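Bile acid 7a-dehydratase, BaiE (Clostridium hiranonis DSM 13275, PDB 4L8P) probably catalyses the 7-alpha-dehydration of bile acids, acting as a lyase built on a cystatin-like fold with a SnoaL-like domain. Local coordinates at residues A47-F50 against R51-G55; A93-K96 against E97-S100; S82-E85 against V86-L90; K56-D59 against E60-T63. All blocks are in the same frame, centred on the assembly; numbering follows the deposited sequence. Where two conformers were deposited one is given.

Contact 1: residues A47-F50 against R51-G55; sequences AKYF and RCLDG
R51 bends back to cross K48 obliquely in the last turns of helix 22-55, the long N-terminal helix of this cystatin-like, SnoaL-type fold. The backbone evidence is regular alpha-helical bonding: R51 N to A47 O, C52 N to K48 O, L53 N to Y49 O and D54 N to F50 O, the last with an N-H...O angle of 170°. Traced outward, the R51 side chain begins with CB 3.5 Å from A47 O. CG and CD continue almost straight, and a turn at chi3 (56°) then swings the guanidinium toward the preceding turn. NE makes a salt bridge with E108 of the second subunit, which ties this helix end to the subunit interface. NH2 lies 3.7 Å from K48 CG and 3.9 Å from K48 CB, so the aliphatic root of the lysine meets the guanidinium, while its amine is engaged by the T63 hydroxyl. Elsewhere on the helix, Y49 and L53, one turn apart and with nearly the same chi1 (173° and 177°), run side by side in the same direction. Their touch is apolar and oblique to the tyrosine ring, where L53 CD2 approaches Y49 CE1 to 3.9 Å.

Contact 2: residues A93-K96 against E97-S100; sequences AMPK and EEIS
E97 folds its carboxylate back against the ring of P95, while E98 extends past P95 toward A93. E97 lies in the short connection from helix 83-93, and E98 opens strand 98-111. The reversal is a type I beta turn from P95 to E98, closed by E98 N donating to P95 O at 2.9 Å. The N-H...O angle is 161°, yet the donor stands 49° above the carbonyl plane and so lies off either lone pair.

In E97 a bend at chi2 (85°) brings the carboxylate to the proline, and the two side chains cross at about a right angle. OE2 is 3.4 Å from P95 CB, and OE1 is equally close to P95 CG, a contact of oxygen with ring methylenes and not a bond. E98 behaves differently: its chain is extended, and it passes P95 with OE1 3.9 Å from CD. That oxygen ends 3.1 Å from A93 O. Strand 116-129 adjoins this buried side chain through L127 and F129. S100 OG, farther along, shares a hydrogen bond with D54 OD1, and the carbonyls of M94 and E98 accept from the K56 amine, with P95 O close by.

A93 O and E98 OE1 are both nominal acceptors, so their closeness forms no hydrogen bond as modelled. In a buried setting such an approach would be eased if the E98 carboxyl carried a proton, a possibility that the heavy-atom geometry cannot prove.

Contact 3: residues S82-E85 against V86-L90; sequences SPKE and VTEYL
T87 OG1 hydrogen-bonds back to K84 O at 3.2 Å, giving that carbonyl a second donor besides E88 N in the first turns of helix 83-93. E88 N makes the shorter bond, 2.8 Å, and both donors reach the oxygen from the same face of its plane. The hydroxyl comes from well above that plane, with a C=O...O angle of only 106°; chi1 of T87, near 60°, turns OG1 back toward the preceding turn. The other carbonyls of the start are also taken: S82 O by V86 N, P83 O by T87 N and E85 O by Y89 N. S82 is the N-cap, its OG accepting from E85 N at 3.0 Å with an N-H...O angle of 159°, which satisfies an amide that no earlier helical carbonyl can serve. E85 in turn uses OE1 to accept from H81 N. The K84 and E88 side chains come closest at K84 CG and E88 CD, 4.0 Å, while K84 NZ and E88 OE2 stay 5.6 Å apart. One side of the helix packs on helix 58-62, where P83 touches E62 and T87 touches L61 and E62; V86 and Y89 lie against F80 of strand 79-80, and V86 also meets Y73 of strand 73-74.

Contact 4: residues K56-D59 against E60-T63; sequences KLWD and ELET
L61 N donates to L57 O at 2.8 Å and E62 N to W58 O at 3.0 Å, two i to i+4 bonds that define the short helix 58-62, with L57 as its N-cap residue. Just before it, K56 has positive phi and closes helix 22-55 in a Schellman motif, so one helix ends and the next begins within a few residues. W58 and L61 then lie alongside each other, pointing the same way. L61 CD1 approaches the indole at its edge, near the ring plane, 4.2 Å from CZ3, while K56 CA lies above one face, offset toward the rim. L57 and E60 also lie side by side, L57 CD1 meeting E60 OE1 at 3.9 Å. At the far end, E60 O takes two donors from T63, the backbone N and the hydroxyl; OG1 is 2.6 Å away and in the carbonyl plane. The T63 hydroxyl also bonds to the K48 amine. D59 OD1 and E62 OE1, like charges, are 4.6 Å apart and would probably repel mildly. The helix sits between two others: E60 and L61 face C52 of helix 22-55, while W58 lies on L90 and A91 of helix 83-93.

Each contact is one continuous stretch, so none encloses a loop, and the four follow in series as 1, 4, 3 and 2 without nesting or crossing. Contact 1 ends helix 22-55 and passes directly into contact 4, where C52 O probably accepts from L57 N across the junction and L53 packs on L61. Contact 3 begins some twenty residues later, its centre about 10 Å from that of contact 4. Its far end reaches back to contact 1 where L53 CD1 meets L90 CD1. Contact 2 then turns the chain into strand 98-111, tied to contact 1 through D54 and S100 and to contact 4 through K56 and E98. Together they join three successive helices to an outer strand of the four-stranded sheet.

Contact 1: residues A47-F50 against R51-G55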
loop_
_atom_site.group_PDB
_atom_site.type_symbol
_atom_site.label_atom_id
_atom_site.label_comp_id
_atom_site.label_asym_id
_atom_site.label_seq_id
_atom_site.Cartn_x
_atom_site.Cartn_y
_atom_site.Cartn_z
ATOM N N ALA A 47 9.280 -0.105 4.907
ATOM C CA ALA A 47 9.300 -1.072 3.796
ATOM C C ALA A 47 10.437 -2.071 3.953
ATOM O O ALA A 47 10.234 -3.274 3.804
ATOM C CB ALA A 47 9.416 -0.347 2.477
ATOM N N LYS A 48 11.620 -1.559 4.276
ATOM C CA LYS A 48 12.799 -2.387 4.485
ATOM C C LYS A 48 12.570 -3.328 5.672
ATOM O O LYS A 48 12.930 -4.510 5.602
ATOM C CB LYS A 48 14.046 -1.520 4.703
ATOM C CG LYS A 48 15.318 -2.286 4.990
ATOM C CD LYS A 48 16.498 -1.329 5.183
ATOM C CE LYS A 48 17.756 -2.052 5.643
ATOM N NZ LYS A 48 18.845 -1.084 6.023
ATOM N N TYR A 49 12.003 -2.818 6.764
ATOM C CA TYR A 49 11.679 -3.658 7.916
ATOM C C TYR A 49 10.823 -4.869 7.501
ATOM O O TYR A 49 11.144 -6.017 7.854
ATOM C CB TYR A 49 11.008 -2.812 9.023
ATOM C CG TYR A 49 10.475 -3.614 10.178
ATOM C CD1 TYR A 49 9.178 -4.122 10.144
ATOM C CD2 TYR A 49 11.272 -3.893 11.286
ATOM C CE1 TYR A 49 8.691 -4.907 11.169
ATOM C CE2 TYR A 49 10.786 -4.672 12.338
ATOM C CZ TYR A 49 9.502 -5.181 12.264
ATOM O OH TYR A 49 8.997 -5.941 13.315
ATOM N N PHE A 50 9.727 -4.620 6.767
ATOM C CA PHE A 50 8.840 -5.719 6.370
ATOM C C PHE A 50 9.494 -6.707 5.430
ATOM O O PHE A 50 9.338 -7.919 5.579
ATOM C CB PHE A 50 7.549 -5.196 5.710
ATOM C CG PHE A 50 6.606 -4.479 6.642
ATOM C CD1 PHE A 50 6.270 -5.005 7.879
ATOM C CD2 PHE A 50 6.002 -3.285 6.234
ATOM C CE1 PHE A 50 5.361 -4.349 8.700
ATOM C CE2 PHE A 50 5.103 -2.637 7.062
ATOM C CZ PHE A 50 4.789 -3.172 8.285
ATOM N N ARG A 51 10.254 -6.185 4.479
ATOM C CA ARG A 51 10.975 -7.025 3.541
ATOM C C ARG A 51 11.998 -7.915 4.263
ATOM O O ARG A 51 12.103 -9.114 3.984
ATOM C CB ARG A 51 11.617 -6.135 2.459
ATOM C CG ARG A 51 12.504 -6.834 1.470
ATOM C CD ARG A 51 12.906 -5.864 0.343
ATOM N NE ARG A 51 13.564 -4.624 0.776
ATOM C CZ ARG A 51 14.862 -4.513 1.112
ATOM N NH1 ARG A 51 15.665 -5.579 1.120
ATOM N NH2 ARG A 51 15.353 -3.330 1.466
ATOM N N CYS A 52 12.742 -7.343 5.205
ATOM C CA CYS A 52 13.716 -8.129 5.966
ATOM C C CYS A 52 13.037 -9.123 6.924
ATOM O O CYS A 52 13.540 -10.240 7.113
ATOM C CB CYS A 52 14.665 -7.226 6.727
ATOM S SG CYS A 52 15.748 -6.263 5.653
ATOM N N LEU A 53 11.918 -8.709 7.520
ATOM C CA LEU A 53 11.160 -9.568 8.419
ATOM C C LEU A 53 10.690 -10.834 7.698
ATOM O O LEU A 53 10.913 -11.954 8.156
ATOM C CB LEU A 53 9.960 -8.807 8.985
ATOM C CG LEU A 53 8.979 -9.544 9.913
ATOM C CD1 LEU A 53 9.694 -9.987 11.172
ATOM C CD2 LEU A 53 7.825 -8.651 10.264
ATOM N N ASP A 54 10.022 -10.634 6.564
ATOM C CA ASP A 54 9.464 -11.760 5.820
ATOM C C ASP A 54 10.527 -12.540 5.070
ATOM O O ASP A 54 10.409 -13.762 4.907
ATOM C CB ASP A 54 8.350 -11.268 4.924
ATOM C CG ASP A 54 7.157 -10.760 5.709
ATOM O OD1 ASP A 54 6.894 -11.239 6.843
ATOM O OD2 ASP A 54 6.491 -9.858 5.187
ATOM N N GLY A 55 11.583 -11.862 4.657
ATOM C CA GLY A 55 12.728 -12.558 4.066
ATOM C C GLY A 55 13.622 -13.243 5.080
ATOM O O GLY A 55 14.514 -13.982 4.672
#

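Contact 2: residues A93-K96 against E97-S100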
loop_
_atom_site.group_PDB
_atom_site.type_symbol
_atom_site.label_atom_id
_atom_site.label_comp_id
_atom_site.label_asym_id
_atom_site.label_seq_id
_atom_site.Cartn_x
_atom_site.Cartn_y
_atom_site.Cartn_z
ATOM N N ALA A 93 11.078 -17.143 16.808
ATOM C CA ALA A 93 9.624 -17.091 16.660
ATOM C C ALA A 93 9.125 -17.289 15.232
ATOM O O ALA A 93 7.990 -17.764 15.042
ATOM C CB ALA A 93 9.071 -15.794 17.225
HETATM N N MSE A 94 9.979 -16.977 14.250
HETATM C CA MSE A 94 9.614 -17.002 12.827
HETATM C C MSE A 94 10.608 -17.883 12.107
HETATM O O MSE A 94 11.414 -17.422 11.278
HETATM C CB MSE A 94 9.587 -15.593 12.311
HETATM C CG MSE A 94 8.579 -14.827 13.144
HETATM SE SE MSE A 94 8.501 -13.070 12.377
HETATM C CE MSE A 94 7.379 -13.460 10.860
ATOM N N PRO A 95 10.568 -19.185 12.412
ATOM C CA PRO A 95 11.577 -20.096 11.854
ATOM C C PRO A 95 11.359 -20.366 10.353
ATOM O O PRO A 95 10.353 -19.890 9.771
ATOM C CB PRO A 95 11.365 -21.363 12.670
ATOM C CG PRO A 95 9.893 -21.364 12.935
ATOM C CD PRO A 95 9.614 -19.924 13.272
ATOM N N LYS A 96 12.274 -21.125 9.746
ATOM C CA LYS A 96 12.209 -21.434 8.306
ATOM C C LYS A 96 10.882 -22.084 7.911
ATOM O O LYS A 96 10.410 -21.870 6.796
ATOM C CB LYS A 96 13.371 -22.343 7.881
ATOM C CG LYS A 96 14.738 -21.665 7.950
ATOM C CD LYS A 96 15.013 -20.768 6.749
ATOM C CE LYS A 96 15.851 -21.485 5.697
ATOM N NZ LYS A 96 16.092 -20.638 4.496
ATOM N N GLU A 97 10.262 -22.839 8.832
ATOM C CA GLU A 97 8.994 -23.524 8.560
ATOM C C GLU A 97 7.804 -22.591 8.527
ATOM O O GLU A 97 6.702 -23.058 8.234
ATOM C CB GLU A 97 8.613 -24.578 9.626
ATOM C CG GLU A 97 9.672 -25.480 10.182
ATOM C CD GLU A 97 10.393 -24.797 11.315
ATOM O OE1 GLU A 97 9.906 -24.765 12.482
ATOM O OE2 GLU A 97 11.446 -24.274 10.981
ATOM N N GLU A 98 7.988 -21.308 8.884
ATOM C CA GLU A 98 6.905 -20.337 8.860
ATOM C C GLU A 98 7.080 -19.335 7.716
ATOM O O GLU A 98 7.993 -18.521 7.744
ATOM C CB GLU A 98 6.821 -19.596 10.199
ATOM C CG GLU A 98 5.694 -18.567 10.273
ATOM C CD GLU A 98 5.614 -17.814 11.583
ATOM O OE1 GLU A 98 6.189 -18.247 12.612
ATOM O OE2 GLU A 98 4.929 -16.769 11.580
ATOM N N ILE A 99 6.199 -19.402 6.715
ATOM C CA ILE A 99 6.106 -18.365 5.685
ATOM C C ILE A 99 5.293 -17.236 6.307
ATOM O O ILE A 99 4.184 -17.479 6.808
ATOM C CB ILE A 99 5.352 -18.856 4.421
ATOM C CG1 ILE A 99 6.071 -20.059 3.776
ATOM C CG2 ILE A 99 5.123 -17.731 3.430
ATOM C CD1 ILE A 99 5.232 -20.792 2.734
ATOM N N SER A 100 5.810 -16.008 6.238
ATOM C CA SER A 100 5.077 -14.829 6.726
ATOM C C SER A 100 4.973 -13.767 5.642
ATOM O O SER A 100 5.859 -13.622 4.787
ATOM C CB SER A 100 5.732 -14.226 7.973
ATOM O OG SER A 100 7.032 -13.740 7.691
#

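Contact 3: residues S82-E85 against V86-L90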
loop_
_atom_site.group_PDB
_atom_site.type_symbol
_atom_site.label_atom_id
_atom_site.label_comp_id
_atom_site.label_asym_id
_atom_site.label_seq_id
_atom_site.Cartn_x
_atom_site.Cartn_y
_atom_site.Cartn_z
ATOM N N SER A 82 17.726 -4.639 23.446
ATOM C CA SER A 82 18.657 -4.291 22.377
ATOM C C SER A 82 18.121 -4.737 21.018
ATOM O O SER A 82 17.287 -5.639 20.967
ATOM C CB SER A 82 20.004 -4.978 22.633
ATOM O OG SER A 82 19.931 -6.367 22.424
ATOM N N PRO A 83 18.656 -4.171 19.913
ATOM C CA PRO A 83 18.317 -4.709 18.592
ATOM C C PRO A 83 18.634 -6.185 18.422
ATOM O O PRO A 83 17.838 -6.897 17.798
ATOM C CB PRO A 83 19.171 -3.866 17.640
ATOM C CG PRO A 83 19.319 -2.566 18.349
ATOM C CD PRO A 83 19.489 -2.960 19.793
ATOM N N LYS A 84 19.757 -6.658 18.984
ATOM C CA LYS A 84 20.104 -8.067 18.880
ATOM C C LYS A 84 19.106 -8.976 19.593
ATOM O O LYS A 84 18.813 -10.074 19.125
ATOM C CB LYS A 84 21.513 -8.338 19.452
ATOM C CG LYS A 84 21.980 -9.767 19.223
ATOM C CD LYS A 84 23.459 -9.979 19.541
ATOM C CE LYS A 84 24.331 -10.063 18.299
ATOM N NZ LYS A 84 25.701 -10.525 18.655
ATOM N N GLU A 85 18.615 -8.536 20.745
ATOM C CA GLU A 85 17.579 -9.290 21.471
ATOM C C GLU A 85 16.309 -9.388 20.624
ATOM O O GLU A 85 15.647 -10.428 20.621
ATOM C CB GLU A 85 17.253 -8.672 22.840
ATOM C CG GLU A 85 18.283 -8.933 23.947
ATOM C CD GLU A 85 17.826 -8.455 25.323
ATOM O OE1 GLU A 85 16.685 -7.972 25.429
ATOM O OE2 GLU A 85 18.606 -8.581 26.316
ATOM N N VAL A 86 15.968 -8.310 19.931
ATOM C CA VAL A 86 14.795 -8.324 19.055
ATOM C C VAL A 86 14.980 -9.372 17.952
ATOM O O VAL A 86 14.092 -10.203 17.735
ATOM C CB VAL A 86 14.491 -6.958 18.439
ATOM C CG1 VAL A 86 13.352 -7.081 17.422
ATOM C CG2 VAL A 86 14.134 -5.923 19.506
ATOM N N THR A 87 16.131 -9.350 17.271
ATOM C CA THR A 87 16.343 -10.285 16.151
ATOM C C THR A 87 16.554 -11.731 16.612
ATOM O O THR A 87 16.171 -12.659 15.888
ATOM C CB THR A 87 17.462 -9.805 15.198
ATOM O OG1 THR A 87 18.687 -9.698 15.930
ATOM C CG2 THR A 87 17.114 -8.458 14.613
ATOM N N GLU A 88 17.131 -11.940 17.803
ATOM C CA GLU A 88 17.163 -13.279 18.388
ATOM C C GLU A 88 15.770 -13.846 18.655
ATOM O O GLU A 88 15.514 -15.014 18.397
ATOM C CB GLU A 88 18.003 -13.319 19.663
ATOM C CG GLU A 88 19.491 -13.263 19.363
ATOM C CD GLU A 88 20.370 -13.105 20.605
ATOM O OE1 GLU A 88 19.955 -12.456 21.599
ATOM O OE2 GLU A 88 21.505 -13.622 20.565
ATOM N N TYR A 89 14.880 -13.027 19.195
ATOM C CA TYR A 89 13.495 -13.436 19.389
ATOM C C TYR A 89 12.846 -13.780 18.031
ATOM O O TYR A 89 12.229 -14.837 17.883
ATOM C CB TYR A 89 12.668 -12.352 20.120
ATOM C CG TYR A 89 11.171 -12.647 20.068
ATOM C CD1 TYR A 89 10.579 -13.551 20.971
ATOM C CD2 TYR A 89 10.359 -12.082 19.081
ATOM C CE1 TYR A 89 9.224 -13.859 20.901
ATOM C CE2 TYR A 89 9.003 -12.395 18.997
ATOM C CZ TYR A 89 8.445 -13.280 19.906
ATOM O OH TYR A 89 7.104 -13.573 19.806
ATOM N N LEU A 90 12.966 -12.880 17.070
ATOM C CA LEU A 90 12.287 -13.066 15.783
ATOM C C LEU A 90 12.775 -14.303 15.032
ATOM O O LEU A 90 11.965 -15.052 14.465
ATOM C CB LEU A 90 12.395 -11.832 14.906
ATOM C CG LEU A 90 11.654 -10.570 15.386
ATOM C CD1 LEU A 90 12.008 -9.395 14.486
ATOM C CD2 LEU A 90 10.142 -10.758 15.438
#

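Contact 4: residues K56-D59 against E60-T63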
loop_
_atom_site.group_PDB
_atom_site.type_symbol
_atom_site.label_atom_id
_atom_site.label_comp_id
_atom_site.label_asym_id
_atom_site.label_seq_id
_atom_site.Cartn_x
_atom_site.Cartn_y
_atom_site.Cartn_z
ATOM N N LYS A 56 13.370 -13.048 6.380
ATOM C CA LYS A 56 14.194 -13.613 7.469
ATOM C C LYS A 56 15.671 -13.165 7.388
ATOM O O LYS A 56 16.595 -13.947 7.672
ATOM C CB LYS A 56 14.078 -15.155 7.530
ATOM C CG LYS A 56 12.632 -15.648 7.605
ATOM C CD LYS A 56 12.518 -17.158 7.727
ATOM C CE LYS A 56 11.075 -17.613 7.511
ATOM N NZ LYS A 56 10.158 -17.174 8.592
ATOM N N LEU A 57 15.858 -11.916 6.960
ATOM C CA LEU A 57 17.183 -11.303 6.830
ATOM C C LEU A 57 17.471 -10.565 8.126
ATOM O O LEU A 57 17.314 -9.340 8.220
ATOM C CB LEU A 57 17.216 -10.366 5.624
ATOM C CG LEU A 57 16.837 -10.994 4.271
ATOM C CD1 LEU A 57 16.812 -9.918 3.179
ATOM C CD2 LEU A 57 17.800 -12.120 3.932
ATOM N N TRP A 58 17.879 -11.326 9.140
ATOM C CA TRP A 58 17.809 -10.833 10.501
ATOM C C TRP A 58 18.857 -9.764 10.788
ATOM O O TRP A 58 18.540 -8.759 11.436
ATOM C CB TRP A 58 17.885 -11.967 11.518
ATOM C CG TRP A 58 16.832 -13.023 11.316
ATOM C CD1 TRP A 58 17.039 -14.376 11.138
ATOM C CD2 TRP A 58 15.415 -12.828 11.299
ATOM N NE1 TRP A 58 15.820 -15.022 10.992
ATOM C CE2 TRP A 58 14.815 -14.095 11.083
ATOM C CE3 TRP A 58 14.582 -11.695 11.413
ATOM C CZ2 TRP A 58 13.413 -14.268 11.020
ATOM C CZ3 TRP A 58 13.173 -11.869 11.336
ATOM C CH2 TRP A 58 12.619 -13.151 11.129
ATOM N N ASP A 59 20.068 -9.957 10.256
ATOM C CA ASP A 59 21.120 -8.933 10.384
ATOM C C ASP A 59 20.746 -7.611 9.739
ATOM O O ASP A 59 20.979 -6.551 10.319
ATOM C CB ASP A 59 22.449 -9.414 9.785
ATOM C CG ASP A 59 23.077 -10.541 10.588
ATOM O OD1 ASP A 59 22.762 -10.666 11.786
ATOM O OD2 ASP A 59 23.885 -11.298 10.007
ATOM N N GLU A 60 20.191 -7.678 8.536
ATOM C CA GLU A 60 19.665 -6.474 7.868
ATOM C C GLU A 60 18.483 -5.841 8.616
ATOM O O GLU A 60 18.434 -4.611 8.788
ATOM C CB GLU A 60 19.326 -6.751 6.393
ATOM C CG GLU A 60 19.168 -5.471 5.578
ATOM C CD GLU A 60 19.114 -5.689 4.070
ATOM O OE1 GLU A 60 19.132 -6.851 3.593
ATOM O OE2 GLU A 60 19.050 -4.673 3.346
ATOM N N LEU A 61 17.550 -6.659 9.117
ATOM C CA LEU A 61 16.452 -6.118 9.923
ATOM C C LEU A 61 16.968 -5.332 11.130
ATOM O O LEU A 61 16.438 -4.277 11.497
ATOM C CB LEU A 61 15.537 -7.226 10.410
ATOM C CG LEU A 61 14.254 -6.716 11.089
ATOM C CD1 LEU A 61 13.156 -7.728 10.814
ATOM C CD2 LEU A 61 14.371 -6.570 12.604
ATOM N N GLU A 62 18.021 -5.838 11.768
ATOM C CA GLU A 62 18.608 -5.171 12.924
ATOM C C GLU A 62 19.030 -3.713 12.630
ATOM O O GLU A 62 18.926 -2.860 13.502
ATOM C CB GLU A 62 19.832 -5.968 13.430
ATOM C CG GLU A 62 20.333 -5.537 14.796
ATOM C CD GLU A 62 21.484 -6.407 15.305
ATOM O OE1 GLU A 62 21.516 -7.594 14.963
ATOM O OE2 GLU A 62 22.327 -5.889 16.061
ATOM N N THR A 63 19.430 -3.424 11.398
ATOM C CA THR A 63 19.858 -2.065 10.996
ATOM C C THR A 63 18.706 -1.055 10.920
ATOM O O THR A 63 18.949 0.138 10.874
ATOM C CB THR A 63 20.601 -2.039 9.650
ATOM O OG1 THR A 63 19.699 -2.313 8.556
ATOM C CG2 THR A 63 21.765 -3.015 9.635
#